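Local coordinates for protein shikimate dehydrogenase (NADP(+)) (Peptoclostridium difficile, PDB 5DZS) that probably catalyses the reversible NADPH-linked reduction of 3-dehydroshikimate to shikimate, a step on the route to chorismate and the aromatic amino acids, at residues 116-126 and 137-148. Sequence-based numbering, arbitrary orientation. Where two conformers were deposited one is given.
Sequences VQGKVAVILGT and FIDSGIEKLYVS. With SO4 (sulfate ion), chain E.
With CG set anti to its carbonyl carbon (chi1 -76°), Phe137 in the last turn of its helix reaches the face of the sheet that carries Ala121 and Ile123; Ile123, whose CG1 is likewise anti to the carbonyl carbon (chi1 -65°), runs antiparallel alongside the phenyl side chain. The methyl of Ala121 sits over the centre of the Phe137 ring, CB 4.2 Å from the centroid, a CH-pi contact. In the ring plane, Val116 CG1 meets Phe137 CE1 at 3.6 Å. Ile123 CG1 meets Phe137 CE2 at 3.8 Å. One methyl thus covers a face and two aliphatic branches meet the rim, which holds the ring's tilt. Ile142 CD1 fills in beside Ala121 CB at 3.7 Å.

This is the beta-alpha-beta crossover at work: strands 120-124 and 144-148 run parallel at 17°. Ala121, Ile123 and Gly125 donate N-H to the carbonyls of Lys144, Tyr146 and Ser148, while Tyr146 N and Ser148 N donate back to Ala121 O and Ile123 O. On the other face of the sheet the Tyr146 ring turns an edge to Val120 CG1, 4.0 Å from Tyr146 CE1. Where the helix ends, Gly141 closes a Schellman motif and Gly118 N donates to Gly141 O at 2.8 Å, tying the helix terminus to the type II turn 116-119. Lys119 O then accepts two donors, Glu143 N in its carbonyl plane and Lys144 N in a straighter but longer bond. At the far end Thr126 OG1 donates to O4 of a sulfate, probably from the crystallisation liquor, at 2.9 Å; Thr149 also binds this ion.

The pair lies within the parallel six-stranded sheet of the Rossmann-type nucleotide-binding domain, consistent with NADP binding. Strand 177-180 flanks strand 120-124, strand 163-166 lies beyond 144-149, and helix 128-139 covers the face bearing Ala121, Ile123, Leu145 and Val147.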
ATOM      1  N   VAL B 116      17.923  11.616 -15.180  1.00 47.90           N
ATOM      2  CA  VAL B 116      19.165  11.885 -14.443  1.00 48.19           C
ATOM      3  C   VAL B 116      20.291  10.911 -14.807  1.00 49.13           C
ATOM      4  O   VAL B 116      21.414  11.043 -14.316  1.00 48.32           O
ATOM      5  CB  VAL B 116      18.934  11.872 -12.909  1.00 47.82           C
ATOM      6  CG1 VAL B 116      17.731  12.735 -12.540  1.00 48.68           C
ATOM      7  CG2 VAL B 116      18.724  10.463 -12.387  1.00 48.54           C
ATOM      8  N   GLN B 117      19.975   9.937 -15.660  1.00 50.76           N
ATOM      9  CA  GLN B 117      20.944   8.936 -16.121  1.00 55.63           C
ATOM     10  C   GLN B 117      22.245   9.568 -16.608  1.00 55.95           C
ATOM     11  O   GLN B 117      22.232  10.414 -17.496  1.00 55.14           O
ATOM     12  CB  GLN B 117      20.325   8.114 -17.262  1.00 59.05           C
ATOM     13  CG  GLN B 117      21.271   7.140 -17.955  1.00 66.52           C
ATOM     14  CD  GLN B 117      21.819   6.076 -17.025  1.00 69.43           C
ATOM     15  OE1 GLN B 117      21.170   5.692 -16.054  1.00 70.62           O
ATOM     16  NE2 GLN B 117      23.012   5.576 -17.332  1.00 74.05           N
ATOM     17  N   GLY B 118      23.361   9.150 -16.015  1.00 56.15           N
ATOM     18  CA  GLY B 118      24.685   9.637 -16.396  1.00 58.41           C
ATOM     19  C   GLY B 118      24.955  11.118 -16.182  1.00 56.58           C
ATOM     20  O   GLY B 118      25.921  11.657 -16.727  1.00 59.11           O
ATOM     21  N   LYS B 119      24.128  11.782 -15.375  1.00 52.72           N
ATOM     22  CA  LYS B 119      24.310  13.214 -15.142  1.00 50.83           C
ATOM     23  C   LYS B 119      25.045  13.530 -13.841  1.00 46.69           C
ATOM     24  O   LYS B 119      25.395  12.637 -13.072  1.00 46.79           O
ATOM     25  CB  LYS B 119      22.966  13.924 -15.201  1.00 51.17           C
ATOM     26  CG  LYS B 119      22.372  13.873 -16.594  1.00 56.38           C
ATOM     27  CD  LYS B 119      21.123  14.714 -16.710  1.00 57.20           C
ATOM     28  CE  LYS B 119      20.585  14.651 -18.132  1.00 62.68           C
ATOM     29  NZ  LYS B 119      19.271  15.338 -18.258  1.00 65.81           N
ATOM     30  N   VAL B 120      25.318  14.813 -13.639  1.00 45.99           N
ATOM     31  CA  VAL B 120      25.987  15.297 -12.438  1.00 45.45           C
ATOM     32  C   VAL B 120      24.964  16.152 -11.713  1.00 42.32           C
ATOM     33  O   VAL B 120      24.359  17.043 -12.313  1.00 40.99           O
ATOM     34  CB  VAL B 120      27.232  16.155 -12.768  1.00 48.55           C
ATOM     35  CG1 VAL B 120      27.884  16.676 -11.489  1.00 47.22           C
ATOM     36  CG2 VAL B 120      28.234  15.359 -13.592  1.00 51.71           C
ATOM     37  N   ALA B 121      24.750  15.870 -10.430  1.00 40.95           N
ATOM     38  CA  ALA B 121      23.775  16.622  -9.643  1.00 37.89           C
ATOM     39  C   ALA B 121      24.309  16.993  -8.280  1.00 36.15           C
ATOM     40  O   ALA B 121      25.181  16.316  -7.712  1.00 36.50           O
ATOM     41  CB  ALA B 121      22.482  15.831  -9.492  1.00 36.76           C
ATOM     42  N   VAL B 122      23.765  18.087  -7.764  1.00 35.18           N
ATOM     43  CA  VAL B 122      24.082  18.570  -6.448  1.00 33.81           C
ATOM     44  C   VAL B 122      22.773  18.726  -5.693  1.00 31.63           C
ATOM     45  O   VAL B 122      21.816  19.301  -6.216  1.00 30.09           O
ATOM     46  CB  VAL B 122      24.782  19.937  -6.484  1.00 36.12           C
ATOM     47  CG1 VAL B 122      24.903  20.529  -5.079  1.00 36.13           C
ATOM     48  CG2 VAL B 122      26.142  19.802  -7.135  1.00 37.96           C
ATOM     49  N   ILE B 123      22.734  18.179  -4.484  1.00 32.07           N
ATOM     50  CA  ILE B 123      21.595  18.359  -3.587  1.00 30.76           C
ATOM     51  C   ILE B 123      22.013  19.366  -2.526  1.00 29.37           C
ATOM     52  O   ILE B 123      23.073  19.217  -1.899  1.00 30.43           O
ATOM     53  CB  ILE B 123      21.202  17.066  -2.856  1.00 30.21           C
ATOM     54  CG1 ILE B 123      20.698  16.016  -3.854  1.00 31.73           C
ATOM     55  CG2 ILE B 123      20.126  17.369  -1.805  1.00 30.54           C
ATOM     56  CD1 ILE B 123      20.589  14.621  -3.277  1.00 33.65           C
ATOM     57  N   LEU B 124      21.190  20.388  -2.324  1.00 28.68           N
ATOM     58  CA  LEU B 124      21.431  21.377  -1.293  1.00 30.93           C
ATOM     59  C   LEU B 124      20.674  20.988  -0.036  1.00 32.42           C
ATOM     60  O   LEU B 124      19.432  20.898  -0.058  1.00 32.76           O
ATOM     61  CB  LEU B 124      20.951  22.753  -1.735  1.00 31.51           C
ATOM     62  CG  LEU B 124      21.503  23.293  -3.047  1.00 32.45           C
ATOM     63  CD1 LEU B 124      20.818  24.606  -3.373  1.00 34.63           C
ATOM     64  CD2 LEU B 124      23.015  23.442  -2.948  1.00 34.69           C
ATOM     65  N   GLY B 125      21.414  20.753   1.050  1.00 33.53           N
ATOM     66  CA  GLY B 125      20.822  20.414   2.338  1.00 35.66           C
ATOM     67  C   GLY B 125      20.928  18.952   2.706  1.00 35.67           C
ATOM     68  O   GLY B 125      21.209  18.101   1.854  1.00 37.43           O
ATOM     69  N   THR B 126      20.693  18.626   3.978  0.50 38.23           N
ATOM     70  CA  THR B 126      20.880  17.240   4.451  0.50 39.02           C
ATOM     71  C   THR B 126      19.734  16.597   5.252  0.50 40.97           C
ATOM     72  O   THR B 126      19.960  15.622   5.966  0.50 42.76           O
ATOM     73  CB  THR B 126      22.176  17.146   5.294  0.50 41.23           C
ATOM     74  OG1 THR B 126      22.124  18.078   6.387  0.50 40.45           O
ATOM     75  CG2 THR B 126      23.396  17.459   4.431  0.50 41.04           C
ATOM     76  N   PHE B 137      18.288   9.686  -6.928  1.00 37.84           N
ATOM     77  CA  PHE B 137      19.353   9.939  -7.908  1.00 41.40           C
ATOM     78  C   PHE B 137      20.275   8.718  -8.123  1.00 44.12           C
ATOM     79  O   PHE B 137      20.610   8.385  -9.261  1.00 47.71           O
ATOM     80  CB  PHE B 137      20.217  11.156  -7.520  1.00 39.78           C
ATOM     81  CG  PHE B 137      19.582  12.508  -7.778  1.00 38.15           C
ATOM     82  CD1 PHE B 137      18.996  12.819  -8.996  1.00 41.28           C
ATOM     83  CD2 PHE B 137      19.697  13.522  -6.837  1.00 36.68           C
ATOM     84  CE1 PHE B 137      18.464  14.084  -9.230  1.00 43.62           C
ATOM     85  CE2 PHE B 137      19.175  14.787  -7.065  1.00 35.83           C
ATOM     86  CZ  PHE B 137      18.556  15.072  -8.256  1.00 38.60           C
ATOM     87  N   ILE B 138      20.692   8.073  -7.035  1.00 45.14           N
ATOM     88  CA  ILE B 138      21.582   6.902  -7.110  1.00 49.68           C
ATOM     89  C   ILE B 138      20.918   5.728  -7.824  1.00 49.83           C
ATOM     90  O   ILE B 138      21.549   5.048  -8.635  1.00 51.16           O
ATOM     91  CB  ILE B 138      22.025   6.416  -5.711  1.00 51.19           C
ATOM     92  CG1 ILE B 138      22.822   7.502  -4.968  1.00 51.39           C
ATOM     93  CG2 ILE B 138      22.854   5.141  -5.823  1.00 55.91           C
ATOM     94  CD1 ILE B 138      24.195   7.789  -5.534  1.00 52.63           C
ATOM     95  N   ASP B 139      19.655   5.477  -7.501  1.00 47.94           N
ATOM     96  CA  ASP B 139      18.914   4.400  -8.145  1.00 49.15           C
ATOM     97  C   ASP B 139      18.710   4.677  -9.628  1.00 48.81           C
ATOM     98  O   ASP B 139      18.627   3.746 -10.430  1.00 52.27           O
ATOM     99  CB  ASP B 139      17.545   4.218  -7.491  1.00 48.69           C
ATOM    100  CG  ASP B 139      17.623   3.650  -6.085  1.00 51.95           C
ATOM    101  OD1 ASP B 139      18.707   3.190  -5.644  1.00 55.56           O
ATOM    102  OD2 ASP B 139      16.574   3.646  -5.416  1.00 51.23           O
ATOM    103  N   SER B 140      18.628   5.955  -9.993  1.00 46.87           N
ATOM    104  CA  SER B 140      18.377   6.345 -11.386  1.00 46.23           C
ATOM    105  C   SER B 140      19.632   6.463 -12.253  1.00 47.98           C
ATOM    106  O   SER B 140      19.554   6.940 -13.383  1.00 47.34           O
ATOM    107  CB  SER B 140      17.593   7.655 -11.433  1.00 45.98           C
ATOM    108  OG  SER B 140      16.344   7.522 -10.784  1.00 45.61           O
ATOM    109  N   GLY B 141      20.781   6.046 -11.731  1.00 48.50           N
ATOM    110  CA  GLY B 141      22.020   6.043 -12.524  1.00 52.26           C
ATOM    111  C   GLY B 141      22.737   7.374 -12.664  1.00 50.56           C
ATOM    112  O   GLY B 141      23.346   7.653 -13.701  1.00 52.20           O
ATOM    113  N   ILE B 142      22.658   8.203 -11.624  1.00 47.10           N
ATOM    114  CA  ILE B 142      23.364   9.471 -11.610  1.00 46.24           C
ATOM    115  C   ILE B 142      24.856   9.132 -11.683  1.00 49.24           C
ATOM    116  O   ILE B 142      25.315   8.176 -11.048  1.00 50.53           O
ATOM    117  CB  ILE B 142      23.035  10.278 -10.318  1.00 43.09           C
ATOM    118  CG1 ILE B 142      23.537  11.722 -10.401  1.00 42.69           C
ATOM    119  CG2 ILE B 142      23.586   9.581  -9.079  1.00 44.14           C
ATOM    120  CD1 ILE B 142      22.700  12.611 -11.290  1.00 40.60           C
ATOM    121  N   GLU B 143      25.604   9.887 -12.476  1.00 51.33           N
ATOM    122  CA  GLU B 143      27.036   9.636 -12.628  1.00 56.31           C
ATOM    123  C   GLU B 143      27.814  10.150 -11.419  1.00 56.56           C
ATOM    124  O   GLU B 143      28.634   9.432 -10.844  1.00 58.47           O
ATOM    125  CB  GLU B 143      27.556  10.299 -13.911  1.00 59.24           C
ATOM    126  CG  GLU B 143      29.047  10.108 -14.163  1.00 66.10           C
ATOM    127  CD  GLU B 143      29.434   8.653 -14.365  1.00 71.90           C
ATOM    128  OE1 GLU B 143      28.629   7.879 -14.937  1.00 74.58           O
ATOM    129  OE2 GLU B 143      30.558   8.286 -13.965  1.00 78.58           O
ATOM    130  N   LYS B 144      27.533  11.392 -11.034  1.00 53.64           N
ATOM    131  CA  LYS B 144      28.230  12.053  -9.938  1.00 53.48           C
ATOM    132  C   LYS B 144      27.193  12.746  -9.061  1.00 47.69           C
ATOM    133  O   LYS B 144      26.377  13.492  -9.581  1.00 47.03           O
ATOM    134  CB  LYS B 144      29.170  13.104 -10.532  1.00 56.73           C
ATOM    135  CG  LYS B 144      30.157  13.758  -9.574  1.00 59.10           C
ATOM    136  CD  LYS B 144      31.319  12.840  -9.234  1.00 63.19           C
ATOM    137  CE  LYS B 144      32.431  13.618  -8.550  1.00 65.02           C
ATOM    138  NZ  LYS B 144      33.578  12.761  -8.157  1.00 68.93           N
ATOM    139  N   LEU B 145      27.230  12.503  -7.750  1.00 46.21           N
ATOM    140  CA  LEU B 145      26.285  13.136  -6.808  1.00 45.05           C
ATOM    141  C   LEU B 145      26.982  13.799  -5.618  1.00 43.70           C
ATOM    142  O   LEU B 145      27.755  13.156  -4.894  1.00 47.18           O
ATOM    143  CB  LEU B 145      25.279  12.110  -6.277  1.00 43.67           C
ATOM    144  CG  LEU B 145      24.218  12.675  -5.322  1.00 41.08           C
ATOM    145  CD1 LEU B 145      23.347  13.717  -6.018  1.00 39.07           C
ATOM    146  CD2 LEU B 145      23.356  11.567  -4.745  1.00 41.62           C
ATOM    147  N   TYR B 146      26.707  15.089  -5.428  1.00 41.00           N
ATOM    148  CA  TYR B 146      27.224  15.843  -4.296  1.00 39.85           C
ATOM    149  C   TYR B 146      26.047  16.257  -3.412  1.00 36.97           C
ATOM    150  O   TYR B 146      24.946  16.488  -3.906  1.00 34.27           O
ATOM    151  CB  TYR B 146      27.913  17.132  -4.740  1.00 40.15           C
ATOM    152  CG  TYR B 146      29.056  17.011  -5.737  1.00 42.58           C
ATOM    153  CD1 TYR B 146      28.807  17.006  -7.106  1.00 43.20           C
ATOM    154  CD2 TYR B 146      30.379  16.990  -5.313  1.00 45.79           C
ATOM    155  CE1 TYR B 146      29.839  16.929  -8.029  1.00 44.97           C
ATOM    156  CE2 TYR B 146      31.422  16.920  -6.229  1.00 46.70           C
ATOM    157  CZ  TYR B 146      31.144  16.887  -7.581  1.00 47.15           C
ATOM    158  OH  TYR B 146      32.181  16.819  -8.489  1.00 51.38           O
ATOM    159  N   VAL B 147      26.291  16.347  -2.111  1.00 38.01           N
ATOM    160  CA  VAL B 147      25.304  16.857  -1.164  1.00 35.81           C
ATOM    161  C   VAL B 147      26.022  17.975  -0.421  1.00 36.18           C
ATOM    162  O   VAL B 147      27.076  17.739   0.173  1.00 37.70           O
ATOM    163  CB  VAL B 147      24.811  15.787  -0.178  1.00 38.46           C
ATOM    164  CG1 VAL B 147      23.841  16.396   0.822  1.00 37.94           C
ATOM    165  CG2 VAL B 147      24.149  14.646  -0.932  1.00 37.59           C
ATOM    166  N   SER B 148      25.479  19.187  -0.491  1.00 35.51           N
ATOM    167  CA  SER B 148      26.105  20.360   0.140  1.00 36.96           C
ATOM    168  C   SER B 148      25.496  20.701   1.492  1.00 39.72           C
ATOM    169  O   SER B 148      24.278  20.746   1.637  1.00 37.87           O
ATOM    170  CB  SER B 148      25.993  21.573  -0.784  1.00 37.93           C
ATOM    171  OG  SER B 148      26.786  22.646  -0.303  1.00 41.20           O
TER
HETATM  172  S   SO4 E 302      22.412  22.092   5.485  0.50 64.21           S
HETATM  173  O1  SO4 E 302      22.683  22.461   4.076  0.50 59.36           O
HETATM  174  O2  SO4 E 302      23.063  23.085   6.368  0.50 57.32           O
HETATM  175  O3  SO4 E 302      20.948  22.082   5.718  0.50 61.38           O
HETATM  176  O4  SO4 E 302      22.949  20.744   5.776  0.50 55.84           O